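AFP (Microbacterium arborescens, PDB 2YJK) probably binds and oxidises iron as a Dps protein, a twelve-subunit ferritin-like shell that takes up and stores the metal. Local coordinates at residues T96-G101 with K110-D115; N38-H43 with L57-V62. One frame throughout, in Å; residues are numbered along the deposited sequence.

Contact 1 (T96-G101 with K110-D115); sequences TAVPAG and KAIVSD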
loop_
_atom_site.group_PDB
_atom_site.type_symbol
_atom_site.label_atom_id
_atom_site.label_comp_id
_atom_site.label_asym_id
_atom_site.label_seq_id
_atom_site.Cartn_x
_atom_site.Cartn_y
_atom_site.Cartn_z
ATOM N N THR C 96 16.648 8.604 35.550
ATOM C CA THR C 96 16.615 9.516 34.397
ATOM C C THR C 96 17.057 10.937 34.736
ATOM O O THR C 96 16.820 11.425 35.838
ATOM C CB THR C 96 15.161 9.576 33.722
ATOM O OG1 THR C 96 15.216 10.381 32.543
ATOM C CG2 THR C 96 14.113 10.161 34.679
ATOM N N ALA C 97 17.694 11.608 33.786
ATOM C CA ALA C 97 17.958 13.050 33.928
ATOM C C ALA C 97 16.835 13.872 33.235
ATOM O O ALA C 97 16.879 15.096 33.229
ATOM C CB ALA C 97 19.306 13.396 33.312
ATOM N N VAL C 98 15.846 13.221 32.605
ATOM C CA VAL C 98 14.833 13.997 31.869
ATOM C C VAL C 98 14.105 14.859 32.919
ATOM O O VAL C 98 13.686 14.322 33.928
ATOM C CB VAL C 98 13.830 13.093 31.137
ATOM C CG1 VAL C 98 12.629 13.920 30.657
ATOM C CG2 VAL C 98 14.518 12.218 30.031
ATOM N N PRO C 99 13.972 16.183 32.690
ATOM C CA PRO C 99 13.284 16.995 33.682
ATOM C C PRO C 99 11.804 16.693 33.860
ATOM O O PRO C 99 11.146 16.159 32.962
ATOM C CB PRO C 99 13.431 18.445 33.137
ATOM C CG PRO C 99 14.630 18.409 32.257
ATOM C CD PRO C 99 14.564 17.008 31.620
ATOM N N ALA C 100 11.285 17.145 35.003
ATOM C CA ALA C 100 9.910 16.904 35.429
ATOM C C ALA C 100 8.912 17.643 34.560
ATOM O O ALA C 100 7.776 17.235 34.478
ATOM C CB ALA C 100 9.706 17.309 36.897
ATOM N N GLY C 101 9.296 18.765 33.963
ATOM C CA GLY C 101 8.287 19.564 33.231
ATOM C C GLY C 101 8.869 20.115 31.950
ATOM O O GLY C 101 9.765 19.507 31.380
ATOM N N LYS C 110 20.272 16.617 25.857
ATOM C CA LYS C 110 21.281 16.208 26.865
ATOM C C LYS C 110 20.778 15.160 27.823
ATOM O O LYS C 110 21.498 14.196 28.117
ATOM C CB LYS C 110 21.864 17.390 27.698
ATOM C CG LYS C 110 22.617 18.416 26.877
ATOM C CD LYS C 110 22.953 19.657 27.733
ATOM C CE LYS C 110 24.002 20.532 27.019
ATOM N NZ LYS C 110 23.881 22.014 27.365
ATOM N N ALA C 111 19.566 15.349 28.350
ATOM C CA ALA C 111 19.019 14.365 29.322
ATOM C C ALA C 111 18.927 12.973 28.656
ATOM O O ALA C 111 19.241 11.961 29.288
ATOM C CB ALA C 111 17.641 14.801 29.823
ATOM N N ILE C 112 18.452 12.928 27.406
ATOM C CA ILE C 112 18.236 11.636 26.685
ATOM C C ILE C 112 19.573 10.968 26.250
ATOM O O ILE C 112 19.717 9.757 26.342
ATOM C CB ILE C 112 17.291 11.808 25.433
ATOM C CG1 ILE C 112 15.851 12.144 25.869
ATOM C CG2 ILE C 112 17.301 10.584 24.497
ATOM C CD1 ILE C 112 15.177 11.035 26.610
ATOM N N VAL C 113 20.551 11.769 25.818
ATOM C CA VAL C 113 21.896 11.234 25.593
ATOM C C VAL C 113 22.490 10.654 26.872
ATOM O O VAL C 113 23.116 9.602 26.834
ATOM C CB VAL C 113 22.853 12.268 24.903
ATOM C CG1 VAL C 113 24.291 11.741 24.763
ATOM C CG2 VAL C 113 22.285 12.610 23.556
ATOM N N SER C 114 22.312 11.322 27.997
ATOM C CA SER C 114 22.753 10.735 29.257
ATOM C C SER C 114 22.126 9.345 29.508
ATOM O O SER C 114 22.885 8.382 29.808
ATOM C CB SER C 114 22.472 11.707 30.397
ATOM O OG SER C 114 22.732 11.099 31.634
ATOM N N ASP C 115 20.784 9.214 29.377
ATOM C CA ASP C 115 20.096 7.909 29.539
ATOM C C ASP C 115 20.614 6.916 28.416
ATOM O O ASP C 115 20.959 5.754 28.686
ATOM C CB ASP C 115 18.527 8.037 29.494
ATOM C CG ASP C 115 17.879 9.018 30.648
ATOM O OD1 ASP C 115 18.596 9.803 31.422
ATOM O OD2 ASP C 115 16.571 9.011 30.733
#
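The methyl group of A111 is the bump at the centre of this contact, and the backbone of A97-P99 folds into a shallow hollow to take it. A97 O forms one wall, 3.5 Å from A111 CB, and V98 CA forms the floor at 3.6 Å. A97 CB, V98 CG2 and P99 CD surround the methyl, the last 4.2 Å from A111 CB. V98 has CG1 anti to the backbone N (chi1 167°), which leaves CG2 beside that N; there it meets I112 CD1 at 3.7 Å, the two side chains running side by side and pointing the same way. I112 starts off away from the loop, and only CD1 at the end of its chain comes back to touch V98 CG2.

T96-G101 lies in the loop between helix 87-92 and strand 103-104, within the connection from helix 51-78 to helix 105-130 of the ferritin-like bundle, and it rests against the outside of helix 105-130 as an irregular loop. Its upstream end is fixed by a two-pronged grip from the D115 carboxylate. OD2 receives the T96 OG1 hydrogen at 2.6 Å, while OD1 receives the A97 N-H at 3.1 Å in a nearly straight bond (170°), and both oxygens use their syn lone pairs. T96 OG1, placed anti to its own backbone N (chi1 -175°), also accepts from V98 N at 2.9 Å, an ST turn. The loop also meets helix 15-45, where T96 and V98 touch N38, and R86 of a neighbouring subunit packs on T96.

Contact 2 (N38-H43 with L57-V62); sequences NGKQAH and LLDSVV. With OFE (Iron(II) oxide), chain B.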
loop_
_atom_site.group_PDB
_atom_site.type_symbol
_atom_site.label_atom_id
_atom_site.label_comp_id
_atom_site.label_asym_id
_atom_site.label_seq_id
_atom_site.Cartn_x
_atom_site.Cartn_y
_atom_site.Cartn_z
ATOM N N ASN C 38 10.550 7.660 29.633
ATOM C CA ASN C 38 11.219 8.946 29.781
ATOM C C ASN C 38 11.385 9.716 28.453
ATOM O O ASN C 38 11.500 10.943 28.467
ATOM C CB ASN C 38 12.566 8.749 30.520
ATOM C CG ASN C 38 12.360 8.202 31.909
ATOM O OD1 ASN C 38 11.406 8.607 32.581
ATOM N ND2 ASN C 38 13.232 7.252 32.356
ATOM N N GLY C 39 11.412 8.998 27.320
ATOM C CA GLY C 39 11.510 9.608 26.050
ATOM C C GLY C 39 10.156 10.239 25.727
ATOM O O GLY C 39 10.084 11.320 25.099
ATOM N N LYS C 40 9.065 9.553 26.094
ATOM C CA LYS C 40 7.756 10.169 25.863
ATOM C C LYS C 40 7.605 11.412 26.691
ATOM O O LYS C 40 7.130 12.418 26.191
ATOM C CB LYS C 40 6.593 9.217 26.143
ATOM C CG LYS C 40 6.303 8.296 24.969
ATOM C CD LYS C 40 5.586 9.081 23.789
ATOM C CE LYS C 40 4.874 8.111 22.893
ATOM N NZ LYS C 40 4.350 8.778 21.646
ATOM N N GLN C 41 8.045 11.338 27.944
ATOM C CA GLN C 41 8.134 12.496 28.780
ATOM C C GLN C 41 8.848 13.642 28.073
ATOM O O GLN C 41 8.314 14.720 28.085
ATOM C CB GLN C 41 8.834 12.155 30.125
ATOM C CG GLN C 41 9.212 13.372 30.980
ATOM C CD GLN C 41 7.994 14.057 31.664
ATOM O OE1 GLN C 41 6.839 13.631 31.519
ATOM N NE2 GLN C 41 8.256 15.147 32.368
ATOM N N ALA C 42 10.052 13.413 27.508
ATOM C CA ALA C 42 10.853 14.457 26.777
ATOM C C ALA C 42 10.054 14.931 25.537
ATOM O O ALA C 42 9.929 16.126 25.237
ATOM C CB ALA C 42 12.265 13.880 26.344
ATOM N N HIS C 43 9.414 13.972 24.878
ATOM C CA HIS C 43 8.613 14.231 23.683
ATOM C C HIS C 43 7.441 15.194 24.008
ATOM O O HIS C 43 7.219 16.158 23.256
ATOM C CB HIS C 43 8.130 12.870 23.219
ATOM C CG HIS C 43 7.105 12.910 22.142
ATOM N ND1 HIS C 43 7.423 13.180 20.819
ATOM C CD2 HIS C 43 5.770 12.704 22.184
ATOM C CE1 HIS C 43 6.320 13.124 20.097
ATOM N NE2 HIS C 43 5.313 12.814 20.899
ATOM N N LEU C 57 11.820 13.515 16.233
ATOM C CA LEU C 57 12.986 12.653 16.491
ATOM C C LEU C 57 12.852 11.834 17.802
ATOM O O LEU C 57 13.139 10.626 17.822
ATOM C CB LEU C 57 14.299 13.460 16.484
ATOM C CG LEU C 57 15.584 12.715 16.861
ATOM C CD1 LEU C 57 15.780 11.579 15.827
ATOM C CD2 LEU C 57 16.776 13.706 16.756
ATOM N N LEU C 58 12.446 12.483 18.894
ATOM C CA LEU C 58 12.205 11.767 20.133
ATOM C C LEU C 58 11.150 10.668 19.968
ATOM O O LEU C 58 11.345 9.577 20.433
ATOM C CB LEU C 58 11.814 12.737 21.250
ATOM C CG LEU C 58 12.917 13.630 21.830
ATOM C CD1 LEU C 58 12.325 14.751 22.751
ATOM C CD2 LEU C 58 13.872 12.788 22.627
ATOM N N ASP C 59 10.046 10.911 19.268
ATOM C CA ASP C 59 9.082 9.826 19.020
ATOM C C ASP C 59 9.757 8.617 18.329
ATOM O O ASP C 59 9.420 7.456 18.585
ATOM C CB ASP C 59 7.870 10.299 18.203
ATOM C CG ASP C 59 6.539 10.006 18.924
ATOM O OD1 ASP C 59 6.547 9.422 20.045
ATOM O OD2 ASP C 59 5.463 10.395 18.411
ATOM N N SER C 60 10.715 8.892 17.456
ATOM C CA SER C 60 11.313 7.809 16.718
ATOM C C SER C 60 12.345 7.046 17.575
ATOM O O SER C 60 12.419 5.816 17.505
ATOM C CB SER C 60 11.745 8.321 15.338
ATOM O OG SER C 60 13.103 8.124 15.182
ATOM N N VAL C 61 12.974 7.754 18.522
ATOM C CA VAL C 61 13.841 7.151 19.565
ATOM C C VAL C 61 13.045 6.213 20.490
ATOM O O VAL C 61 13.500 5.147 20.835
ATOM C CB VAL C 61 14.591 8.258 20.414
ATOM C CG1 VAL C 61 15.143 7.756 21.745
ATOM C CG2 VAL C 61 15.714 8.988 19.541
ATOM N N VAL C 62 11.867 6.641 20.891
ATOM C CA VAL C 62 10.968 5.866 21.726
ATOM C C VAL C 62 10.552 4.596 20.958
ATOM O O VAL C 62 10.547 3.504 21.540
ATOM C CB VAL C 62 9.725 6.741 22.058
ATOM C CG1 VAL C 62 8.544 5.894 22.513
ATOM C CG2 VAL C 62 10.040 7.790 23.094
HETATM FE FE OFE B . 2.867 12.369 20.551
HETATM O O OFE B . 3.207 10.078 19.643
HETATM O O HOH W 1 2.827 13.745 18.629
#
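K40 and D59 meet beside a bound iron oxide: K40 NZ donates to the syn lone pair of D59 OD1 at 2.8 Å, a salt bridge. The lysine chain bends at chi2 (-74°), after which it runs extended, and NZ also lies 2.6 Å from the oxide oxygen and pairs with D70 of a second subunit. An alanine here would probably leave the D59 carboxylate and D70 of that subunit without their shared positive partner beside the iron. H43 has CG anti to the backbone N (chi1 170°), and its ring stacks on the carboxylate, planes 23° apart, with D59 OD1 above the ring centre. H43 ND1 bonds to H55 O, fixing the ring's rotation while NE2 holds the iron in the ring plane at 2.5 Å. Deeper between these antiparallel helices, L58 CD1 presses on the backbone at A42 and H43 and on A42 CB, 3.7 Å away. V62 CG2 sits 3.6 Å from G39 C, where any CB on G39 would collide with it. With D70 and E74 of the second subunit completing the protein ligands of the iron, the geometry is consistent with the intersubunit ferroxidase site characteristic of Dps proteins.

Contact 2 comes first along the chain, joining helices 15-45 and 51-78, and contact 1 follows, laying the later loop on helix 105-130. Their centres are 11 Å apart, on the same side of the chain's centre and within the ferritin-like bundle. Helix 15-45 is the bridge: one flank carries the iron-site residues, while on another Q41 NE2 lies 3.1 Å from P99 O, probably hydrogen-bonded, and Q41 packs on V98. I112 of contact 1 in turn packs on A42 and L58. Both contacts also reach the second subunit, so the loop and the iron site both lie where two of the twelve chains meet.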